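Local coordinates for protein regulator of nonsense transcripts 2 (Homo sapiens, PDB 4CEK) that takes part in nonsense-mediated mRNA decay, the crystallised part being the second of its three MIF4G domains, at residues Tyr172-Ala177 / Thr224-Phe229. Sequence-based numbering, arbitrary orientation.
Sequences YARLVA and TKFKMF
The backbones come closest at A177 and F226, whose CA atoms are 6.4 Å apart, where helix 169-179 meets the turn that ends helix 210-225. That turn is a Schellman motif: K227 has positive phi (63°), and one of the two bonds back into the last turn runs from K227 N to T224 O (2.9 Å). The contact lies buried within the all-helical MIF4G domain, joining one helix's flank to another's C-terminal end. F226 makes the largest share of it. With CG anti to its carbonyl carbon (chi1 -83°), its ring reaches across so that one face lies against the R174 backbone in a CH-pi contact, R174 CA sitting 4.0 Å from the centroid and 25° off the normal. A173 CB meets F226 CD2 at 3.5 Å, A177 CB packs at F226 CD1 (3.8 Å), and R174 CG, anti to its backbone N, touches F226 CZ, the ring's tip. The R174 chain then bends at chi3, its guanidinium held by D135 in a salt bridge and by the carbonyls of N16, F17 and N20. The F226 ring also meets that of Y18. An alanine in place of F226 would lose these ring contacts and probably leave helix 169-179 packed less firmly on the turn. M228, just past the turn and bent at chi2 and chi3, touches A177 CB (4.0 Å) and, more loosely, V176 CG1 (4.2 Å) with its CG; its SD rests 3.8 Å from A177 CA.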
ATOM      1  N   TYR A 172      -3.980   7.712  -0.135  1.00 31.08           N
ATOM      2  CA  TYR A 172      -4.808   6.593   0.235  1.00 32.13           C
ATOM      3  C   TYR A 172      -4.325   5.876   1.489  1.00 33.29           C
ATOM      4  O   TYR A 172      -5.124   5.565   2.365  1.00 35.88           O
ATOM      5  CB  TYR A 172      -4.962   5.654  -0.926  1.00 31.03           C
ATOM      6  CG  TYR A 172      -5.918   6.171  -1.971  1.00 31.31           C
ATOM      7  CD1 TYR A 172      -6.350   7.513  -1.990  1.00 33.21           C
ATOM      8  CD2 TYR A 172      -6.397   5.323  -2.953  1.00 32.23           C
ATOM      9  CE1 TYR A 172      -7.245   7.967  -2.957  1.00 34.44           C
ATOM     10  CE2 TYR A 172      -7.279   5.760  -3.919  1.00 32.46           C
ATOM     11  CZ  TYR A 172      -7.712   7.074  -3.927  1.00 35.41           C
ATOM     12  OH  TYR A 172      -8.604   7.461  -4.922  1.00 34.38           O
ATOM     13  N   ALA A 173      -3.028   5.686   1.634  1.00 34.06           N
ATOM     14  CA  ALA A 173      -2.512   5.150   2.884  1.00 31.73           C
ATOM     15  C   ALA A 173      -2.743   6.094   4.068  1.00 32.04           C
ATOM     16  O   ALA A 173      -2.976   5.640   5.192  1.00 32.78           O
ATOM     17  CB  ALA A 173      -1.029   4.799   2.765  1.00 30.25           C
ATOM     18  N   ARG A 174      -2.592   7.398   3.856  1.00 34.96           N
ATOM     19  CA  ARG A 174      -2.808   8.370   4.948  1.00 34.54           C
ATOM     20  C   ARG A 174      -4.267   8.321   5.455  1.00 33.11           C
ATOM     21  O   ARG A 174      -4.507   8.295   6.656  1.00 34.08           O
ATOM     22  CB  ARG A 174      -2.464   9.805   4.523  1.00 36.96           C
ATOM     23  CG  ARG A 174      -2.099  10.700   5.713  1.00 40.98           C
ATOM     24  CD  ARG A 174      -1.714  12.097   5.277  1.00 40.99           C
ATOM     25  NE  ARG A 174      -2.091  13.130   6.256  1.00 43.10           N
ATOM     26  CZ  ARG A 174      -1.359  13.545   7.288  1.00 47.59           C
ATOM     27  NH1 ARG A 174      -0.159  13.042   7.527  1.00 53.07           N
ATOM     28  NH2 ARG A 174      -1.828  14.491   8.096  1.00 51.47           N
ATOM     29  N   LEU A 175      -5.212   8.302   4.523  1.00 30.32           N
ATOM     30  CA  LEU A 175      -6.636   8.142   4.823  1.00 34.55           C
ATOM     31  C   LEU A 175      -6.839   6.952   5.754  1.00 39.79           C
ATOM     32  O   LEU A 175      -7.341   7.111   6.865  1.00 40.18           O
ATOM     33  CB  LEU A 175      -7.440   7.922   3.526  1.00 34.36           C
ATOM     34  CG  LEU A 175      -8.976   7.978   3.634  1.00 37.00           C
ATOM     35  CD1 LEU A 175      -9.444   9.292   4.278  1.00 36.51           C
ATOM     36  CD2 LEU A 175      -9.563   7.826   2.248  1.00 34.43           C
ATOM     37  N   VAL A 176      -6.367   5.772   5.313  1.00 40.00           N
ATOM     38  CA  VAL A 176      -6.561   4.540   6.048  1.00 35.62           C
ATOM     39  C   VAL A 176      -5.988   4.662   7.452  1.00 35.58           C
ATOM     40  O   VAL A 176      -6.643   4.301   8.415  1.00 36.15           O
ATOM     41  CB  VAL A 176      -5.956   3.340   5.309  1.00 33.73           C
ATOM     42  CG1 VAL A 176      -5.886   2.135   6.239  1.00 29.87           C
ATOM     43  CG2 VAL A 176      -6.765   3.034   4.043  1.00 32.48           C
ATOM     44  N   ALA A 177      -4.785   5.207   7.578  1.00 36.37           N
ATOM     45  CA  ALA A 177      -4.141   5.281   8.886  1.00 37.10           C
ATOM     46  C   ALA A 177      -4.809   6.330   9.774  1.00 38.59           C
ATOM     47  O   ALA A 177      -4.748   6.261  11.007  1.00 39.94           O
ATOM     48  CB  ALA A 177      -2.669   5.587   8.727  1.00 33.10           C
ATOM     49  N   THR A 224       3.088   0.397   5.052  1.00 28.28           N
ATOM     50  CA  THR A 224       4.097  -0.029   6.016  1.00 27.37           C
ATOM     51  C   THR A 224       4.648   1.205   6.697  1.00 30.64           C
ATOM     52  O   THR A 224       4.871   1.218   7.943  1.00 31.32           O
ATOM     53  CB  THR A 224       5.256  -0.788   5.317  1.00 28.55           C
ATOM     54  OG1 THR A 224       4.731  -1.953   4.663  1.00 28.08           O
ATOM     55  CG2 THR A 224       6.339  -1.223   6.301  1.00 24.85           C
ATOM     56  N   LYS A 225       4.900   2.246   5.888  1.00 31.31           N
ATOM     57  CA  LYS A 225       5.420   3.512   6.436  1.00 34.22           C
ATOM     58  C   LYS A 225       4.419   4.117   7.422  1.00 32.82           C
ATOM     59  O   LYS A 225       4.820   4.797   8.329  1.00 33.76           O
ATOM     60  CB  LYS A 225       5.827   4.525   5.321  1.00 33.52           C
ATOM     61  CG  LYS A 225       7.172   4.184   4.637  1.00 34.93           C
ATOM     62  CD  LYS A 225       7.567   5.107   3.457  1.00 34.24           C
ATOM     63  CE  LYS A 225       6.557   5.105   2.323  1.00 34.20           C
ATOM     64  NZ  LYS A 225       7.039   5.758   1.049  1.00 33.06           N
ATOM     65  N   PHE A 226       3.129   3.843   7.243  1.00 34.92           N
ATOM     66  CA  PHE A 226       2.105   4.293   8.186  1.00 36.43           C
ATOM     67  C   PHE A 226       1.830   3.308   9.358  1.00 38.32           C
ATOM     68  O   PHE A 226       0.944   3.560  10.186  1.00 36.96           O
ATOM     69  CB  PHE A 226       0.804   4.586   7.418  1.00 36.70           C
ATOM     70  CG  PHE A 226       0.776   5.956   6.798  1.00 33.96           C
ATOM     71  CD1 PHE A 226       0.675   7.066   7.590  1.00 34.41           C
ATOM     72  CD2 PHE A 226       0.851   6.111   5.440  1.00 32.37           C
ATOM     73  CE1 PHE A 226       0.660   8.324   7.041  1.00 35.02           C
ATOM     74  CE2 PHE A 226       0.830   7.344   4.872  1.00 34.34           C
ATOM     75  CZ  PHE A 226       0.728   8.460   5.670  1.00 35.69           C
ATOM     76  N   LYS A 227       2.580   2.202   9.405  1.00 38.09           N
ATOM     77  CA  LYS A 227       2.413   1.144  10.401  1.00 41.43           C
ATOM     78  C   LYS A 227       1.051   0.462  10.317  1.00 40.66           C
ATOM     79  O   LYS A 227       0.595  -0.052  11.320  1.00 39.85           O
ATOM     80  CB  LYS A 227       2.622   1.672  11.833  1.00 45.27           C
ATOM     81  CG  LYS A 227       3.874   2.515  12.022  1.00 48.47           C
ATOM     82  CD  LYS A 227       3.982   3.036  13.451  1.00 55.05           C
ATOM     83  CE  LYS A 227       5.071   4.111  13.574  1.00 68.00           C
ATOM     84  NZ  LYS A 227       4.889   5.030  14.743  1.00 73.72           N
ATOM     85  N   MET A 228       0.392   0.484   9.154  1.00 37.46           N
ATOM     86  CA  MET A 228      -0.801  -0.341   8.943  1.00 35.33           C
ATOM     87  C   MET A 228      -0.412  -1.780   8.621  1.00 35.00           C
ATOM     88  O   MET A 228      -1.114  -2.678   8.985  1.00 39.54           O
ATOM     89  CB  MET A 228      -1.683   0.231   7.861  1.00 34.33           C
ATOM     90  CG  MET A 228      -2.269   1.597   8.219  1.00 37.71           C
ATOM     91  SD  MET A 228      -3.347   1.637   9.709  1.00 36.52           S
ATOM     92  CE  MET A 228      -2.235   2.135  11.026  1.00 28.89           C
ATOM     93  N   PHE A 229       0.710  -1.996   7.932  1.00 37.45           N
ATOM     94  CA  PHE A 229       1.415  -3.287   7.935  1.00 32.46           C
ATOM     95  C   PHE A 229       2.522  -3.131   8.934  1.00 32.01           C
ATOM     96  O   PHE A 229       3.072  -2.044   9.053  1.00 33.90           O
ATOM     97  CB  PHE A 229       2.024  -3.609   6.594  1.00 36.16           C
ATOM     98  CG  PHE A 229       1.047  -4.149   5.617  1.00 42.26           C
ATOM     99  CD1 PHE A 229       0.793  -5.508   5.546  1.00 47.40           C
ATOM    100  CD2 PHE A 229       0.356  -3.307   4.770  1.00 44.93           C
ATOM    101  CE1 PHE A 229      -0.116  -6.010   4.632  1.00 45.32           C
ATOM    102  CE2 PHE A 229      -0.568  -3.809   3.861  1.00 40.97           C
ATOM    103  CZ  PHE A 229      -0.789  -5.159   3.787  1.00 41.61           C
TER